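Local coordinates for aspartate-semialdehyde dehydrogenase (Thermus thermophilus, PDB 2YV3), which probably catalyses the NADPH-dependent reductive dephosphorylation of L-aspartyl-4-phosphate to L-aspartate semialdehyde, an early step toward lysine, methionine and threonine, at residues E163-L166 / T167-R171; S283-W286 / D287-G291. All coordinates share one frame; numbering follows the deposited sequence.

Interaction 1 (E163-L166 / T167-R171)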
loop_
_atom_site.group_PDB
_atom_site.type_symbol
_atom_site.label_atom_id
_atom_site.label_comp_id
_atom_site.label_asym_id
_atom_site.label_seq_id
_atom_site.Cartn_x
_atom_site.Cartn_y
_atom_site.Cartn_z
ATOM N N GLU A 163 -1.340 -1.415 -20.164
ATOM C CA GLU A 163 -1.791 -0.462 -21.162
ATOM C C GLU A 163 -3.054 0.234 -20.675
ATOM O O GLU A 163 -3.216 1.450 -20.810
ATOM C CB GLU A 163 -2.097 -1.215 -22.448
ATOM C CG GLU A 163 -1.372 -0.743 -23.669
ATOM C CD GLU A 163 -1.919 -1.405 -24.931
ATOM O OE1 GLU A 163 -1.668 -2.611 -25.118
ATOM O OE2 GLU A 163 -2.610 -0.726 -25.732
ATOM N N GLU A 164 -3.950 -0.564 -20.110
ATOM C CA GLU A 164 -5.220 -0.073 -19.603
ATOM C C GLU A 164 -4.987 1.089 -18.651
ATOM O O GLU A 164 -5.649 2.128 -18.727
ATOM C CB GLU A 164 -5.953 -1.187 -18.868
ATOM C CG GLU A 164 -7.454 -1.184 -19.097
ATOM C CD GLU A 164 -8.234 -1.300 -17.802
ATOM O OE1 GLU A 164 -7.861 -2.163 -16.980
ATOM O OE2 GLU A 164 -9.215 -0.539 -17.608
ATOM N N LEU A 165 -4.031 0.912 -17.755
ATOM C CA LEU A 165 -3.745 1.942 -16.787
ATOM C C LEU A 165 -3.308 3.253 -17.454
ATOM O O LEU A 165 -3.619 4.335 -16.959
ATOM C CB LEU A 165 -2.696 1.425 -15.786
ATOM C CG LEU A 165 -2.365 2.252 -14.534
ATOM C CD1 LEU A 165 -3.598 2.860 -13.920
ATOM C CD2 LEU A 165 -1.693 1.342 -13.522
ATOM N N LEU A 166 -2.610 3.162 -18.579
ATOM C CA LEU A 166 -2.154 4.355 -19.257
ATOM C C LEU A 166 -3.344 5.097 -19.836
ATOM O O LEU A 166 -3.602 6.259 -19.506
ATOM C CB LEU A 166 -1.181 3.994 -20.392
ATOM C CG LEU A 166 0.122 3.253 -20.064
ATOM C CD1 LEU A 166 0.782 2.843 -21.359
ATOM C CD2 LEU A 166 1.053 4.127 -19.209
ATOM N N THR A 167 -4.056 4.404 -20.713
ATOM C CA THR A 167 -5.219 4.938 -21.374
ATOM C C THR A 167 -6.287 5.360 -20.382
ATOM O O THR A 167 -6.847 6.431 -20.505
ATOM C CB THR A 167 -5.797 3.899 -22.367
ATOM O OG1 THR A 167 -7.094 4.308 -22.806
ATOM C CG2 THR A 167 -5.907 2.546 -21.715
ATOM N N GLU A 168 -6.566 4.539 -19.384
ATOM C CA GLU A 168 -7.590 4.892 -18.409
ATOM C C GLU A 168 -7.272 6.124 -17.575
ATOM O O GLU A 168 -8.106 7.023 -17.443
ATOM C CB GLU A 168 -7.880 3.706 -17.489
ATOM C CG GLU A 168 -8.567 2.538 -18.201
ATOM C CD GLU A 168 -9.743 2.987 -19.078
ATOM O OE1 GLU A 168 -9.523 3.223 -20.291
ATOM O OE2 GLU A 168 -10.879 3.119 -18.551
ATOM N N THR A 169 -6.074 6.170 -16.999
ATOM C CA THR A 169 -5.694 7.315 -16.187
ATOM C C THR A 169 -5.776 8.538 -17.094
ATOM O O THR A 169 -5.964 9.662 -16.634
ATOM C CB THR A 169 -4.251 7.174 -15.627
ATOM O OG1 THR A 169 -4.090 5.891 -15.008
ATOM C CG2 THR A 169 -3.980 8.247 -14.580
ATOM N N HIS A 170 -5.662 8.294 -18.395
ATOM C CA HIS A 170 -5.705 9.365 -19.381
ATOM C C HIS A 170 -7.101 9.945 -19.557
ATOM O O HIS A 170 -7.301 11.167 -19.545
ATOM C CB HIS A 170 -5.184 8.871 -20.733
ATOM C CG HIS A 170 -4.634 9.967 -21.592
ATOM N ND1 HIS A 170 -3.523 9.800 -22.395
ATOM C CD2 HIS A 170 -5.025 11.254 -21.751
ATOM C CE1 HIS A 170 -3.254 10.940 -23.009
ATOM N NE2 HIS A 170 -4.151 11.838 -22.634
ATOM N N ARG A 171 -8.071 9.066 -19.740
ATOM C CA ARG A 171 -9.439 9.514 -19.899
ATOM C C ARG A 171 -9.906 10.123 -18.572
ATOM O O ARG A 171 -10.646 11.103 -18.565
ATOM C CB ARG A 171 -10.305 8.339 -20.343
ATOM C CG ARG A 171 -10.060 7.907 -21.801
ATOM C CD ARG A 171 -10.760 6.588 -22.057
ATOM N NE ARG A 171 -12.093 6.592 -21.453
ATOM C CZ ARG A 171 -12.728 5.507 -21.016
ATOM N NH1 ARG A 171 -12.151 4.317 -21.116
ATOM N NH2 ARG A 171 -13.938 5.613 -20.471
#

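Interaction 2 (S283-W286 / D287-G291)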
loop_
_atom_site.group_PDB
_atom_site.type_symbol
_atom_site.label_atom_id
_atom_site.label_comp_id
_atom_site.label_asym_id
_atom_site.label_seq_id
_atom_site.Cartn_x
_atom_site.Cartn_y
_atom_site.Cartn_z
ATOM N N SER A 283 11.880 -0.495 -10.784
ATOM C CA SER A 283 11.528 -0.923 -12.131
ATOM C C SER A 283 12.658 -0.755 -13.148
ATOM O O SER A 283 13.064 0.353 -13.471
ATOM C CB SER A 283 10.279 -0.176 -12.593
ATOM O OG SER A 283 10.431 1.220 -12.432
ATOM N N GLY A 284 13.166 -1.872 -13.646
ATOM C CA GLY A 284 14.246 -1.826 -14.608
ATOM C C GLY A 284 15.473 -2.587 -14.145
ATOM O O GLY A 284 16.059 -3.347 -14.905
ATOM N N LYS A 285 15.861 -2.392 -12.891
ATOM C CA LYS A 285 17.039 -3.048 -12.340
ATOM C C LYS A 285 16.807 -4.534 -12.074
ATOM O O LYS A 285 15.675 -4.936 -11.834
ATOM C CB LYS A 285 17.438 -2.351 -11.050
ATOM C CG LYS A 285 18.307 -1.133 -11.260
ATOM C CD LYS A 285 19.357 -1.046 -10.167
ATOM C CE LYS A 285 18.759 -0.651 -8.828
ATOM N NZ LYS A 285 18.721 0.840 -8.680
ATOM N N TRP A 286 17.857 -5.358 -12.123
ATOM C CA TRP A 286 17.672 -6.792 -11.858
ATOM C C TRP A 286 17.604 -6.967 -10.354
ATOM O O TRP A 286 17.113 -7.974 -9.854
ATOM C CB TRP A 286 18.818 -7.653 -12.412
ATOM C CG TRP A 286 19.133 -7.423 -13.855
ATOM C CD1 TRP A 286 18.314 -6.864 -14.797
ATOM C CD2 TRP A 286 20.365 -7.721 -14.526
ATOM N NE1 TRP A 286 18.962 -6.784 -16.008
ATOM C CE2 TRP A 286 20.228 -7.295 -15.869
ATOM C CE3 TRP A 286 21.583 -8.292 -14.121
ATOM C CZ2 TRP A 286 21.253 -7.436 -16.814
ATOM C CZ3 TRP A 286 22.603 -8.433 -15.060
ATOM C CH2 TRP A 286 22.431 -7.997 -16.390
ATOM N N ASP A 287 18.092 -5.979 -9.623
ATOM C CA ASP A 287 18.043 -6.072 -8.178
ATOM C C ASP A 287 16.707 -5.691 -7.582
ATOM O O ASP A 287 15.773 -5.242 -8.260
ATOM C CB ASP A 287 19.107 -5.197 -7.528
ATOM C CG ASP A 287 20.449 -5.848 -7.513
ATOM O OD1 ASP A 287 20.533 -7.002 -7.971
ATOM O OD2 ASP A 287 21.411 -5.207 -7.038
ATOM N N VAL A 288 16.648 -5.877 -6.279
ATOM C CA VAL A 288 15.485 -5.551 -5.507
ATOM C C VAL A 288 16.066 -4.567 -4.533
ATOM O O VAL A 288 17.167 -4.776 -4.022
ATOM C CB VAL A 288 14.962 -6.799 -4.745
ATOM C CG1 VAL A 288 16.128 -7.543 -4.092
ATOM C CG2 VAL A 288 13.970 -6.390 -3.680
ATOM N N GLU A 289 15.366 -3.480 -4.283
ATOM C CA GLU A 289 15.871 -2.532 -3.314
ATOM C C GLU A 289 15.194 -2.850 -2.005
ATOM O O GLU A 289 14.087 -3.374 -2.002
ATOM C CB GLU A 289 15.573 -1.102 -3.761
ATOM C CG GLU A 289 16.553 -0.604 -4.833
ATOM C CD GLU A 289 16.026 0.597 -5.602
ATOM O OE1 GLU A 289 16.744 1.116 -6.478
ATOM O OE2 GLU A 289 14.883 1.016 -5.335
ATOM N N VAL A 290 15.875 -2.582 -0.897
ATOM C CA VAL A 290 15.317 -2.823 0.439
ATOM C C VAL A 290 15.685 -1.679 1.399
ATOM O O VAL A 290 16.851 -1.337 1.579
ATOM C CB VAL A 290 15.813 -4.172 1.015
ATOM C CG1 VAL A 290 15.203 -4.403 2.402
ATOM C CG2 VAL A 290 15.435 -5.309 0.070
ATOM N N GLY A 291 14.675 -1.088 2.016
ATOM C CA GLY A 291 14.919 0.015 2.913
ATOM C C GLY A 291 13.976 0.065 4.087
ATOM O O GLY A 291 13.239 -0.887 4.374
#

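Interaction 1 (E163-L166 / T167-R171)
Thr167 sits one helical turn beyond Glu163, and its backbone N donates to Glu163 O at 3.1 Å in the i to i+4 pattern of an alpha helix, here helix 159-173 of the dimerisation domain. Its hydroxyl branch lies opposite the backbone N (chi1 168°), which turns the CG2 methyl back over the preceding turn, where it touches the carbonyl oxygens of both Glu163 and Glu164. Glu164 meets Glu168 twice. Glu164 O takes the backbone N of Glu168 at 2.7 Å, and farther out the two acidic chains run at a slant to each other, with Glu164 OE2 3.2 Å from Glu168 CG. Glu168 bends at chi2 (-47°), and the carboxylate oxygens Glu164 OE2 and Glu168 OE2 end up 4.1 Å apart. Each acid is served by the chain that follows the helix: Ala182 N binds Glu164 OE1, Glu181 N reaches Glu164 OE2 weakly, and Lys179 N binds Glu168 OE2. These amide donors probably offset the like charges. Leu166 looks the other way and packs against Leu173 of the second subunit. Leu165 packs against Phe189 of that subunit and Thr169 meets its own counterpart, Thr169 of the second subunit, so one side of the helix forms part of the dimer interface. Within the chain Leu165 and Thr169 run side by side, pointing the same way, with Leu165 CD1 3.3 Å from Thr169 OG1. Leu165 O is gripped by two donors from Thr169: OG1, modelled at 2.5 Å, approaches in the plane of the carbonyl, whereas the backbone N, at 3.1 Å, comes from 43° above it.

Interaction 2 (S283-W286 / D287-G291)
Asp287 comes straight after Trp286 and turns its carboxylate back along the backbone, Asp287 OD1 lying 3.8 Å from Trp286 C; the indole itself leads away toward Arg23. Here the loop after helix 279-282 passes into strand 288-295, which runs antiparallel to strand 302-310. Val288 points away from the loop and packs on Ile129 and Met132 of helix 125-141. Glu289, the next residue, brings its side chain round to Lys285 in the loop. Beyond CG the glutamate is extended, and the bent lysine chain crosses it at about a right angle, so that Lys285 NZ meets Glu289 OE1 at 3.0 Å. The ammonium approaches on the anti side of the carboxylate, 18° out of its plane. The same NZ forms a salt bridge with Glu266 OE1, and Glu289 OE1 also takes a hydrogen bond from Thr281 OG1. With an alanine in place of Lys285, the neighbouring carboxylates of Glu289 and Glu266 would probably be left without the positive charge they share. Val290 and Gly291 carry on the strand, Val290 against Ala133 and Gly291 bonded through its backbone to Phe306. One lysine therefore faces two acids, and its charge is likely to ease the repulsion between them while tying the loop to the strand.

Overall arrangement
Interaction 1 lies on helix 159-173 and interaction 2 where a loop enters strand 288-295; both belong to the dimerisation domain. Their centres are 25 Å apart and their nearest atoms about 12 Å, so they do not touch. They also face different surroundings: the helix of interaction 1 packs against the second subunit, whereas interaction 2 meets no other chain of the dimer. Each comes near residues predicted to act in catalysis or binding. The side chain of Leu165 is about 7 Å from that of Arg231, which is predicted to bind the substrate, and that of Val288 is about 9 Å from that of His238, the likely proton acceptor.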